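PDB 6Y04: carbonic anhydrase from Trichomonas vaginalis, which probably catalyses the reversible hydration of carbon dioxide to hydrogencarbonate, as a zinc-dependent enzyme of the beta class. Local coordinates for residues L130-W133 with V134-K138; D122-K125 with F126-D129. All coordinates share one frame; numbering follows the deposited sequence.

Contact 1. Residues L130-W133 with V134-K138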
loop_
_atom_site.group_PDB
_atom_site.type_symbol
_atom_site.label_atom_id
_atom_site.label_comp_id
_atom_site.label_asym_id
_atom_site.label_seq_id
_atom_site.Cartn_x
_atom_site.Cartn_y
_atom_site.Cartn_z
ATOM N N LEU A 130 -2.917 18.188 -4.200
ATOM C CA LEU A 130 -1.746 17.564 -3.595
ATOM C C LEU A 130 -1.655 17.949 -2.119
ATOM O O LEU A 130 -1.194 17.153 -1.298
ATOM C CB LEU A 130 -0.485 17.985 -4.365
ATOM C CG LEU A 130 0.839 17.372 -3.892
ATOM C CD1 LEU A 130 0.799 15.853 -3.935
ATOM C CD2 LEU A 130 2.015 17.889 -4.709
ATOM N N SER A 131 -2.130 19.162 -1.809
ATOM C CA SER A 131 -2.109 19.750 -0.478
ATOM C C SER A 131 -2.828 18.855 0.532
ATOM O O SER A 131 -2.453 18.792 1.705
ATOM C CB SER A 131 -2.707 21.133 -0.523
ATOM O OG SER A 131 -2.982 21.604 0.785
ATOM N N LYS A 132 -3.856 18.149 0.051
ATOM C CA LYS A 132 -4.737 17.377 0.910
ATOM C C LYS A 132 -4.011 16.163 1.487
ATOM O O LYS A 132 -4.392 15.666 2.543
ATOM C CB LYS A 132 -6.041 17.075 0.172
ATOM C CG LYS A 132 -6.972 18.283 0.124
ATOM C CD LYS A 132 -7.999 18.256 -0.982
ATOM C CE LYS A 132 -8.832 19.521 -1.012
ATOM N NZ LYS A 132 -9.870 19.473 -2.071
ATOM N N TRP A 133 -2.938 15.723 0.811
ATOM C CA TRP A 133 -2.128 14.596 1.258
ATOM C C TRP A 133 -0.978 15.054 2.156
ATOM O O TRP A 133 -0.744 14.475 3.220
ATOM C CB TRP A 133 -1.584 13.798 0.064
ATOM C CG TRP A 133 -2.503 12.767 -0.520
ATOM C CD1 TRP A 133 -2.624 11.463 -0.137
ATOM C CD2 TRP A 133 -3.397 12.942 -1.635
ATOM N NE1 TRP A 133 -3.544 10.821 -0.919
ATOM C CE2 TRP A 133 -4.036 11.699 -1.849
ATOM C CE3 TRP A 133 -3.729 14.022 -2.467
ATOM C CZ2 TRP A 133 -4.991 11.516 -2.852
ATOM C CZ3 TRP A 133 -4.666 13.838 -3.464
ATOM C CH2 TRP A 133 -5.288 12.599 -3.651
ATOM N N VAL A 134 -0.248 16.084 1.708
ATOM C CA VAL A 134 1.072 16.351 2.264
ATOM C C VAL A 134 1.029 17.477 3.297
ATOM O O VAL A 134 1.769 17.429 4.279
ATOM C CB VAL A 134 2.144 16.566 1.171
ATOM C CG1 VAL A 134 2.315 15.316 0.313
ATOM C CG2 VAL A 134 1.857 17.786 0.309
ATOM N N ASP A 135 0.169 18.479 3.080
ATOM C CA ASP A 135 0.126 19.635 3.959
ATOM C C ASP A 135 -0.744 19.347 5.181
ATOM O O ASP A 135 -0.451 19.823 6.275
ATOM C CB ASP A 135 -0.303 20.894 3.205
ATOM C CG ASP A 135 0.726 21.358 2.194
ATOM O OD1 ASP A 135 1.931 21.186 2.466
ATOM O OD2 ASP A 135 0.312 21.887 1.144
ATOM N N ASP A 136 -1.806 18.558 4.978
ATOM C CA ASP A 136 -2.726 18.224 6.053
ATOM C C ASP A 136 -2.081 17.226 7.015
ATOM O O ASP A 136 -2.530 17.100 8.153
ATOM C CB ASP A 136 -4.103 17.815 5.517
ATOM C CG ASP A 136 -4.806 18.931 4.753
ATOM O OD1 ASP A 136 -4.358 20.092 4.869
ATOM O OD2 ASP A 136 -5.796 18.632 4.042
ATOM N N PHE A 137 -1.027 16.537 6.557
ATOM C CA PHE A 137 -0.249 15.640 7.403
ATOM C C PHE A 137 0.607 16.452 8.383
ATOM O O PHE A 137 1.733 16.841 8.069
ATOM C CB PHE A 137 0.576 14.661 6.559
ATOM C CG PHE A 137 1.100 13.465 7.318
ATOM C CD1 PHE A 137 2.093 13.602 8.284
ATOM C CD2 PHE A 137 0.613 12.191 7.059
ATOM C CE1 PHE A 137 2.570 12.503 8.984
ATOM C CE2 PHE A 137 1.098 11.088 7.753
ATOM C CZ PHE A 137 2.074 11.246 8.714
ATOM N N LYS A 138 0.055 16.681 9.579
ATOM C CA LYS A 138 0.664 17.539 10.582
ATOM C C LYS A 138 1.652 16.731 11.418
ATOM O O LYS A 138 2.812 17.111 11.549
ATOM C CB LYS A 138 -0.417 18.144 11.489
ATOM C CG LYS A 138 -1.464 19.011 10.798
ATOM C CD LYS A 138 -0.886 20.269 10.177
ATOM C CE LYS A 138 -0.474 21.292 11.216
ATOM N NZ LYS A 138 0.693 22.092 10.776
#
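S131 and D135, one turn apart at the end of helix 120-134, meet through both backbone and side chains. The backbone amide of D135 donates to the carbonyl oxygen of S131, with D135 N 3.0 Å from S131 O and tilted 31° from the carbonyl plane. S131 O also takes a weak bond from D136 N, 3.3 Å away, so two successive amides converge on it. One residue earlier, V134 N makes a weak bond to L130 O, 3.3 Å.

The side chains add a weak hydroxyl-carboxylate bond in which S131 OG donates to D135 OD2 over 3.3 Å. Serine suits the place because its short hydroxyl, held anti to the backbone N (chi1 167°), comes to lie beside the D135 carboxylate. D135 OD2 also bonds T106, so this carboxylate links the helix end to the start of helix 106-115. D136 and K132 run side by side in the same direction; D136 OD2 lies 3.5 Å from K132 CA, and the side chain of K132 also touches W68.

In the beta-carbonic anhydrase fold this is where a helix that packs against the second subunit gives way to a loop beside the metal site. F137 has its CB 3.6 Å from W133 O; its side chain ends about 4 Å (nearest atoms) from that of the zinc ligand C99, and touches M101 and T102.

Apolar packing occupies the buried side. L130 CG and V134 CG2 approach to 4.3 Å, and both residues touch T106 and L109 of helix 106-115, where branched aliphatic side chains suit a buried position. W133 directs its indole elsewhere: its ring meets W68 edge-to-face, and NE1 bonds D74 of the second subunit.

Contact 2. Residues D122-K125 with F126-D129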
loop_
_atom_site.group_PDB
_atom_site.type_symbol
_atom_site.label_atom_id
_atom_site.label_comp_id
_atom_site.label_asym_id
_atom_site.label_seq_id
_atom_site.Cartn_x
_atom_site.Cartn_y
_atom_site.Cartn_z
ATOM N N ASP A 122 1.859 22.814 -14.611
ATOM C CA ASP A 122 1.399 21.515 -14.147
ATOM C C ASP A 122 1.460 21.442 -12.620
ATOM O O ASP A 122 0.581 20.854 -11.998
ATOM C CB ASP A 122 2.168 20.390 -14.843
ATOM C CG ASP A 122 1.696 20.140 -16.266
ATOM O OD1 ASP A 122 0.507 20.365 -16.516
ATOM O OD2 ASP A 122 2.521 19.723 -17.111
ATOM N N ILE A 123 2.495 22.053 -12.032
ATOM C CA ILE A 123 2.684 22.072 -10.589
ATOM C C ILE A 123 1.560 22.868 -9.923
ATOM O O ILE A 123 1.053 22.489 -8.866
ATOM C CB ILE A 123 4.085 22.613 -10.229
ATOM C CG1 ILE A 123 5.195 21.675 -10.726
ATOM C CG2 ILE A 123 4.181 22.891 -8.736
ATOM C CD1 ILE A 123 6.601 22.119 -10.374
ATOM N N GLU A 124 1.174 23.983 -10.549
ATOM C CA GLU A 124 0.121 24.833 -10.014
ATOM C C GLU A 124 -1.237 24.133 -10.136
ATOM O O GLU A 124 -2.089 24.260 -9.262
ATOM C CB GLU A 124 0.153 26.223 -10.661
ATOM C CG GLU A 124 -0.651 27.267 -9.895
ATOM C CD GLU A 124 -0.110 27.661 -8.524
ATOM O OE1 GLU A 124 1.051 28.110 -8.452
ATOM O OE2 GLU A 124 -0.852 27.524 -7.521
ATOM N N LYS A 125 -1.425 23.380 -11.221
ATOM C CA LYS A 125 -2.689 22.715 -11.489
ATOM C C LYS A 125 -3.005 21.726 -10.369
ATOM O O LYS A 125 -4.151 21.622 -9.947
ATOM C CB LYS A 125 -2.642 22.048 -12.867
ATOM C CG LYS A 125 -3.987 21.729 -13.506
ATOM C CD LYS A 125 -3.877 21.333 -14.979
ATOM C CE LYS A 125 -5.057 20.531 -15.503
ATOM N NZ LYS A 125 -4.999 19.110 -15.078
ATOM N N PHE A 126 -1.978 21.035 -9.855
ATOM C CA PHE A 126 -2.184 19.933 -8.926
ATOM C C PHE A 126 -1.972 20.349 -7.473
ATOM O O PHE A 126 -2.299 19.580 -6.572
ATOM C CB PHE A 126 -1.333 18.727 -9.330
ATOM C CG PHE A 126 -1.896 17.948 -10.494
ATOM C CD1 PHE A 126 -3.117 17.290 -10.378
ATOM C CD2 PHE A 126 -1.222 17.881 -11.707
ATOM C CE1 PHE A 126 -3.654 16.585 -11.446
ATOM C CE2 PHE A 126 -1.761 17.176 -12.775
ATOM C CZ PHE A 126 -2.973 16.529 -12.644
ATOM N N LYS A 127 -1.454 21.568 -7.264
ATOM C CA LYS A 127 -1.008 22.044 -5.962
ATOM C C LYS A 127 -2.116 21.932 -4.916
ATOM O O LYS A 127 -1.855 21.528 -3.782
ATOM C CB LYS A 127 -0.483 23.481 -6.057
ATOM C CG LYS A 127 -0.106 24.137 -4.729
ATOM C CD LYS A 127 0.831 25.319 -4.863
ATOM C CE LYS A 127 1.906 25.335 -3.791
ATOM N NZ LYS A 127 3.127 26.044 -4.242
ATOM N N SER A 128 -3.343 22.301 -5.296
ATOM C CA SER A 128 -4.445 22.333 -4.350
ATOM C C SER A 128 -4.819 20.922 -3.890
ATOM O O SER A 128 -4.947 20.666 -2.690
ATOM C CB SER A 128 -5.613 23.056 -4.933
ATOM O OG SER A 128 -6.279 23.775 -3.912
ATOM N N ASP A 129 -4.977 20.010 -4.860
ATOM C CA ASP A 129 -5.294 18.620 -4.573
ATOM C C ASP A 129 -4.170 17.961 -3.773
ATOM O O ASP A 129 -4.440 17.259 -2.800
ATOM C CB ASP A 129 -5.608 17.838 -5.851
ATOM C CG ASP A 129 -6.875 18.291 -6.553
ATOM O OD1 ASP A 129 -7.842 18.639 -5.846
ATOM O OD2 ASP A 129 -6.877 18.295 -7.807
#
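F126 packs its side chain back along the preceding turn, with CD2 3.5 Å from the carbonyl oxygen D122 O. D122 O also accepts a weak hydrogen bond from F126 N, 3.3 Å, so the backbone and ring of one residue both adjoin the same carbonyl. Phenylalanine suits this partly exposed position because its ring can lie against the preceding turn and still touch G71 of the second subunit.

K125 lies alongside F126, pointing the same way. Its chain leaves anti to the backbone N (chi1 -160°) and bends at its last torsion, which brings K125 NZ to 4.1 Å from F126 CZ; the amine end is what comes near the ring.

K127 sets its CB 3.4 Å from I123 O, and its amide makes a weak bond of 3.4 Å from K127 N to E124 O. Farther out its methylenes cross E124, whose OE2 comes within 3.8 Å of K127 CD. The long lysine chain carries the ammonium to a salt bridge with D107 on helix 106-115. The arrangement is that of a surface helix with i to i+3 and i to i+4 contacts, one flank turned to a neighbouring helix and another to the partner subunit.

In the fold
From the N terminus, the chain passes the first three strands of the sheet and helix 106-115 before it reaches helix 120-134, which carries contact 2 first and contact 1 directly after it. Neither closes a long loop: each joins consecutive residues, and 126-129 runs straight into 130-133, so the two neither nest nor cross. Their centres lie about 13 Å apart. Contact 2 sits on the outer part of the helix, away from the zinc site; contact 1 leads out of it, into the loop before helix 140-152. Both adjoin helix 106-115 and the second subunit, tying the helical pair to the dimer interface.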